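Local coordinates for extracellular serine protease (Aeromonas sobria, PDB 3HJR), which preferentially cleaves host plasma proteins after paired basic residues, one of them lysine, as a calcium-binding, kexin-like serine protease and probable virulence factor, at residues T463-T468 / Q544-L549; V472-V477 / L534-Y539. All coordinates share one frame; numbering follows the deposited sequence.

Overall arrangement
Both contacts lie in the C-terminal P-domain, and their centres are 13 Å apart. Interaction 2 is nested along the chain inside the loop that interaction 1 closes. Interaction 1 joins strands 460-466 and 545-553 at the outer border of one sheet, a two-faced ladder with one face polar and partly open and the other turned to the core. Interaction 2 is almost wholly buried: strands 472-482 and 527-535 of a second sheet reach the end of their pairing, where a turn takes over, and two waters bridge the strand to the turn. The two meet at W547, whose ring packs against V472, V475 and F538, while L549 touches V477.

Interaction 1: residues T463-T468 / Q544-L549; sequences TTRIAT and QGTWRL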
loop_
_atom_site.group_PDB
_atom_site.type_symbol
_atom_site.label_atom_id
_atom_site.label_comp_id
_atom_site.label_asym_id
_atom_site.label_seq_id
_atom_site.Cartn_x
_atom_site.Cartn_y
_atom_site.Cartn_z
ATOM N N THR A 463 4.277 -22.544 18.697
ATOM C CA THR A 463 4.369 -21.447 19.635
ATOM C C THR A 463 5.796 -21.083 19.983
ATOM O O THR A 463 6.725 -21.884 19.861
ATOM C CB THR A 463 3.616 -21.766 20.935
ATOM O OG1 THR A 463 4.174 -22.928 21.593
ATOM C CG2 THR A 463 2.129 -22.116 20.663
ATOM N N THR A 464 5.948 -19.856 20.439
ATOM C CA THR A 464 7.205 -19.378 21.007
ATOM C C THR A 464 6.936 -18.299 22.038
ATOM O O THR A 464 6.053 -17.474 21.846
ATOM C CB THR A 464 8.183 -18.846 19.911
ATOM O OG1 THR A 464 9.465 -18.551 20.494
ATOM C CG2 THR A 464 7.693 -17.532 19.310
ATOM N N ARG A 465 7.707 -18.297 23.117
ATOM C CA ARG A 465 7.518 -17.321 24.181
ATOM C C ARG A 465 8.502 -16.217 24.053
ATOM O O ARG A 465 9.705 -16.455 24.010
ATOM C CB ARG A 465 7.640 -17.937 25.578
ATOM C CG ARG A 465 7.132 -17.012 26.689
ATOM C CD ARG A 465 6.954 -17.678 28.044
ATOM N NE ARG A 465 6.545 -16.695 29.049
ATOM C CZ ARG A 465 7.369 -15.943 29.741
ATOM N NH1 ARG A 465 6.878 -15.085 30.641
ATOM N NH2 ARG A 465 8.686 -16.021 29.551
ATOM N N ILE A 466 7.973 -15.004 24.004
ATOM C CA ILE A 466 8.778 -13.797 24.118
ATOM C C ILE A 466 8.894 -13.469 25.605
ATOM O O ILE A 466 7.892 -13.205 26.275
ATOM C CB ILE A 466 8.098 -12.641 23.337
ATOM C CG1 ILE A 466 8.148 -12.896 21.805
ATOM C CG2 ILE A 466 8.758 -11.287 23.655
ATOM C CD1 ILE A 466 9.542 -12.807 21.210
ATOM N N ALA A 467 10.111 -13.513 26.118
ATOM C CA ALA A 467 10.382 -13.234 27.538
ATOM C C ALA A 467 10.475 -11.749 27.871
ATOM O O ALA A 467 10.259 -11.354 29.026
ATOM C CB ALA A 467 11.676 -13.936 27.971
ATOM N N THR A 468 10.813 -10.943 26.871
ATOM C CA THR A 468 11.190 -9.545 27.101
ATOM C C THR A 468 9.932 -8.701 27.212
ATOM O O THR A 468 9.040 -8.817 26.366
ATOM C CB THR A 468 12.037 -9.028 25.917
ATOM O OG1 THR A 468 13.171 -9.861 25.707
ATOM C CG2 THR A 468 12.627 -7.649 26.202
ATOM N N GLN A 544 5.196 -9.647 25.947
ATOM C CA GLN A 544 5.665 -10.745 26.784
ATOM C C GLN A 544 4.628 -11.822 26.857
ATOM O O GLN A 544 3.463 -11.532 27.082
ATOM C CB GLN A 544 5.983 -10.248 28.197
ATOM C CG GLN A 544 6.637 -11.256 29.073
ATOM C CD GLN A 544 6.853 -10.711 30.444
ATOM O OE1 GLN A 544 5.885 -10.434 31.154
ATOM N NE2 GLN A 544 8.101 -10.547 30.827
ATOM N N GLY A 545 5.046 -13.069 26.635
ATOM C CA GLY A 545 4.123 -14.182 26.604
ATOM C C GLY A 545 4.248 -15.023 25.354
ATOM O O GLY A 545 5.113 -14.825 24.526
ATOM N N THR A 546 3.327 -15.958 25.213
ATOM C CA THR A 546 3.367 -16.911 24.139
ATOM C C THR A 546 2.623 -16.407 22.922
ATOM O O THR A 546 1.421 -16.057 23.007
ATOM C CB THR A 546 2.820 -18.247 24.623
ATOM O OG1 THR A 546 3.731 -18.811 25.576
ATOM C CG2 THR A 546 2.753 -19.257 23.501
ATOM N N TRP A 547 3.346 -16.370 21.807
ATOM C CA TRP A 547 2.775 -16.084 20.485
ATOM C C TRP A 547 2.558 -17.411 19.741
ATOM O O TRP A 547 3.381 -18.347 19.839
ATOM C CB TRP A 547 3.725 -15.182 19.695
ATOM C CG TRP A 547 3.864 -13.811 20.255
ATOM C CD1 TRP A 547 4.562 -13.451 21.358
ATOM C CD2 TRP A 547 3.259 -12.620 19.746
ATOM N NE1 TRP A 547 4.426 -12.100 21.583
ATOM C CE2 TRP A 547 3.623 -11.571 20.605
ATOM C CE3 TRP A 547 2.401 -12.341 18.665
ATOM C CZ2 TRP A 547 3.205 -10.261 20.403
ATOM C CZ3 TRP A 547 1.994 -11.055 18.456
ATOM C CH2 TRP A 547 2.401 -10.012 19.331
ATOM N N ARG A 548 1.474 -17.492 18.968
ATOM C CA ARG A 548 1.093 -18.734 18.317
ATOM C C ARG A 548 0.899 -18.523 16.822
ATOM O O ARG A 548 0.101 -17.673 16.409
ATOM C CB ARG A 548 -0.210 -19.269 18.880
ATOM C CG ARG A 548 -0.385 -19.257 20.385
ATOM C CD ARG A 548 -1.797 -19.656 20.829
ATOM N NE ARG A 548 -2.178 -20.924 20.224
ATOM C CZ ARG A 548 -1.934 -22.121 20.727
ATOM N NH1 ARG A 548 -1.314 -22.265 21.886
ATOM N NH2 ARG A 548 -2.317 -23.193 20.061
ATOM N N LEU A 549 1.596 -19.319 16.029
ATOM C CA LEU A 549 1.338 -19.414 14.606
ATOM C C LEU A 549 0.314 -20.498 14.425
ATOM O O LEU A 549 0.456 -21.579 14.963
ATOM C CB LEU A 549 2.603 -19.764 13.832
ATOM C CG LEU A 549 2.401 -19.687 12.321
ATOM C CD1 LEU A 549 2.392 -18.224 11.873
ATOM C CD2 LEU A 549 3.495 -20.459 11.570
HETATM O O HOH W 1 3.490 -17.662 28.057
#
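An antiparallel ladder at the edge of a P-domain sheet pairs 463-466 with 545-548. T464 and W547 exchange two backbone hydrogen bonds, as do I466 and G545, the latter pair through I466 N to G545 O and G545 N to I466 O, both 2.9 Å. One face carries T463, R465, T546 and R548. There the methyl CG2 of T463 lies over a face of the R548 guanidinium, 3.7 Å from R548 NH1, while E550 forms a salt bridge with R548 NE. T546 turns CG2 toward T463 CB (3.7 Å), and its OG1 shares a hydrogen bond of 2.7 Å with a water, which meets R465 NE only weakly. The extended chain of R465 runs alongside Q544, with guanidinium and amide planes 23° apart. Q544 is stretched out too, its CG anti to the backbone N (chi1 -172°), and this carries NE2 past the strand end to A467 O at 2.9 Å. That bond is almost straight (177°) and lies in the amide plane, yet it meets the carbonyl from above its plane. On the other face, I466 CG1 reaches W547 CD1 at 3.7 Å, approaching the indole obliquely; A543 O accepts a hydrogen bond from W547 NE1. L590 from strand 583-594 packs against T464, I466 and W547 alike, so this side faces the interior of the P-domain's beta sandwich.

Interaction 2: residues V472-V477 / L534-Y539; sequences VEAVQV and LSNKFY
In the P-domain's beta sandwich, the antiparallel pair V475 and S535 runs into a type I turn from N536 to Y539 beside a bulged strand. V475 and S535 form the hydrogen-bonded pair, with V475 N to S535 O at 3.2 Å and S535 N to V475 O at 3.0 Å; Q476 and L534 follow as the non-hydrogen-bonded pair. Just before V475, at E473, the chain turns a corner, and E473 and A474 together face L593 in a classic beta bulge. Water takes over here. One molecule donates to both E473 O and S535 O and accepts from F538 N, tying the bulge to the turn; a second donates to E473 O and N536 OD1, the latter at 2.7 Å. S535, just ahead of the turn, accepts from K537 N through OG in an ST turn, and OG also bonds to S501.

On one side, V475 CG2 sits between its own backbone N and carbonyl carbon (CG1 at chi1 -65°), a placement that brings it to F538 CD2 at 3.8 Å, the two side chains crossing at about a right angle. V472 lies side by side with F538, its CG2 3.9 Å from F538 CB, and L493 of strand 489-494 touches both V475 and F538. The opposite face of the pairing has L534 CD1 against Q476 CG (3.9 Å) and A474 CB; S251 and R591 hold the amide of Q476.

Y539 leads toward the subtilisin domain, its OH bonded to D363, while the carboxylate of E473 forms a salt bridge with R359 and a hydrogen bond with H595. Beside them, E473 O lies at the edge of the Y539 ring, near its plane, 3.5 Å from Y539 CD2.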
loop_
_atom_site.group_PDB
_atom_site.type_symbol
_atom_site.label_atom_id
_atom_site.label_comp_id
_atom_site.label_asym_id
_atom_site.label_seq_id
_atom_site.Cartn_x
_atom_site.Cartn_y
_atom_site.Cartn_z
ATOM N N VAL A 472 4.383 -3.551 21.634
ATOM C CA VAL A 472 4.610 -3.873 20.235
ATOM C C VAL A 472 4.194 -2.767 19.291
ATOM O O VAL A 472 3.245 -2.041 19.546
ATOM C CB VAL A 472 4.221 -5.345 19.780
ATOM C CG1 VAL A 472 3.642 -6.190 20.840
ATOM C CG2 VAL A 472 3.603 -5.448 18.410
ATOM N N GLU A 473 5.019 -2.600 18.254
ATOM C CA GLU A 473 4.675 -1.803 17.075
ATOM C C GLU A 473 4.226 -2.740 15.952
ATOM O O GLU A 473 3.069 -2.713 15.524
ATOM C CB GLU A 473 5.857 -0.928 16.670
ATOM C CG GLU A 473 6.030 0.211 17.644
ATOM C CD GLU A 473 7.387 0.848 17.591
ATOM O OE1 GLU A 473 7.970 1.040 18.697
ATOM O OE2 GLU A 473 7.876 1.173 16.483
ATOM N N ALA A 474 5.120 -3.610 15.520
ATOM C CA ALA A 474 4.835 -4.550 14.439
ATOM C C ALA A 474 5.490 -5.896 14.730
ATOM O O ALA A 474 6.468 -6.000 15.497
ATOM C CB ALA A 474 5.352 -4.011 13.113
ATOM N N VAL A 475 4.963 -6.928 14.086
ATOM C CA VAL A 475 5.584 -8.232 14.161
ATOM C C VAL A 475 5.812 -8.757 12.776
ATOM O O VAL A 475 4.975 -8.579 11.889
ATOM C CB VAL A 475 4.719 -9.226 14.940
ATOM C CG1 VAL A 475 4.590 -8.785 16.410
ATOM C CG2 VAL A 475 3.382 -9.376 14.314
ATOM N N GLN A 476 6.965 -9.392 12.596
ATOM C CA GLN A 476 7.316 -10.077 11.366
ATOM C C GLN A 476 7.361 -11.562 11.657
ATOM O O GLN A 476 7.760 -11.993 12.734
ATOM C CB GLN A 476 8.676 -9.610 10.855
ATOM C CG GLN A 476 8.724 -8.176 10.339
ATOM C CD GLN A 476 10.137 -7.768 10.039
ATOM O OE1 GLN A 476 11.040 -7.982 10.870
ATOM N NE2 GLN A 476 10.369 -7.224 8.836
ATOM N N VAL A 477 6.945 -12.347 10.678
ATOM C CA VAL A 477 7.036 -13.780 10.749
ATOM C C VAL A 477 7.739 -14.228 9.458
ATOM O O VAL A 477 7.585 -13.572 8.428
ATOM C CB VAL A 477 5.596 -14.321 10.914
ATOM C CG1 VAL A 477 5.393 -15.789 10.531
ATOM C CG2 VAL A 477 5.118 -14.055 12.358
ATOM N N LEU A 534 3.968 -9.606 7.747
ATOM C CA LEU A 534 3.974 -8.628 8.855
ATOM C C LEU A 534 2.539 -8.319 9.265
ATOM O O LEU A 534 1.638 -8.302 8.448
ATOM C CB LEU A 534 4.762 -7.349 8.471
ATOM C CG LEU A 534 4.832 -6.159 9.474
ATOM C CD1 LEU A 534 6.149 -5.392 9.364
ATOM C CD2 LEU A 534 3.669 -5.164 9.240
ATOM N N SER A 535 2.328 -8.070 10.549
ATOM C CA SER A 535 1.067 -7.591 11.041
ATOM C C SER A 535 1.257 -6.332 11.874
ATOM O O SER A 535 2.150 -6.272 12.747
ATOM C CB SER A 535 0.429 -8.637 11.926
ATOM O OG SER A 535 -0.842 -8.197 12.380
ATOM N N ASN A 536 0.366 -5.369 11.628
ATOM C CA ASN A 536 0.207 -4.173 12.440
ATOM C C ASN A 536 -0.919 -4.286 13.486
ATOM O O ASN A 536 -1.129 -3.355 14.262
ATOM C CB ASN A 536 -0.088 -2.987 11.516
ATOM C CG ASN A 536 1.083 -2.613 10.636
ATOM O OD1 ASN A 536 2.224 -2.465 11.093
ATOM N ND2 ASN A 536 0.805 -2.429 9.326
ATOM N N LYS A 537 -1.639 -5.418 13.501
ATOM C CA LYS A 537 -2.794 -5.616 14.345
ATOM C C LYS A 537 -2.512 -5.446 15.844
ATOM O O LYS A 537 -3.423 -5.060 16.588
ATOM C CB LYS A 537 -3.412 -7.013 14.053
ATOM C CG LYS A 537 -4.512 -7.460 14.991
ATOM C CD LYS A 537 -5.729 -6.529 14.938
ATOM C CE LYS A 537 -6.910 -7.014 15.798
ATOM N NZ LYS A 537 -7.421 -8.400 15.415
ATOM N N PHE A 538 -1.264 -5.655 16.254
ATOM C CA PHE A 538 -0.922 -5.760 17.671
ATOM C C PHE A 538 -0.364 -4.463 18.258
ATOM O O PHE A 538 0.145 -4.444 19.391
ATOM C CB PHE A 538 0.054 -6.918 17.869
ATOM C CG PHE A 538 -0.438 -8.202 17.293
ATOM C CD1 PHE A 538 -1.481 -8.888 17.906
ATOM C CD2 PHE A 538 0.074 -8.675 16.083
ATOM C CE1 PHE A 538 -1.941 -10.090 17.368
ATOM C CE2 PHE A 538 -0.363 -9.852 15.539
ATOM C CZ PHE A 538 -1.383 -10.556 16.160
ATOM N N TYR A 539 -0.449 -3.383 17.483
ATOM C CA TYR A 539 0.134 -2.095 17.869
ATOM C C TYR A 539 -0.354 -1.643 19.257
ATOM O O TYR A 539 -1.542 -1.452 19.465
ATOM C CB TYR A 539 -0.274 -1.039 16.819
ATOM C CG TYR A 539 0.498 0.249 16.896
ATOM C CD1 TYR A 539 0.058 1.329 17.646
ATOM C CD2 TYR A 539 1.646 0.391 16.185
ATOM C CE1 TYR A 539 0.819 2.515 17.716
ATOM C CE2 TYR A 539 2.402 1.547 16.247
ATOM C CZ TYR A 539 1.973 2.610 17.002
ATOM O OH TYR A 539 2.714 3.768 17.023
HETATM O O HOH W 2 1.462 -5.340 15.344
HETATM O O HOH W 3 2.703 -0.954 13.246
#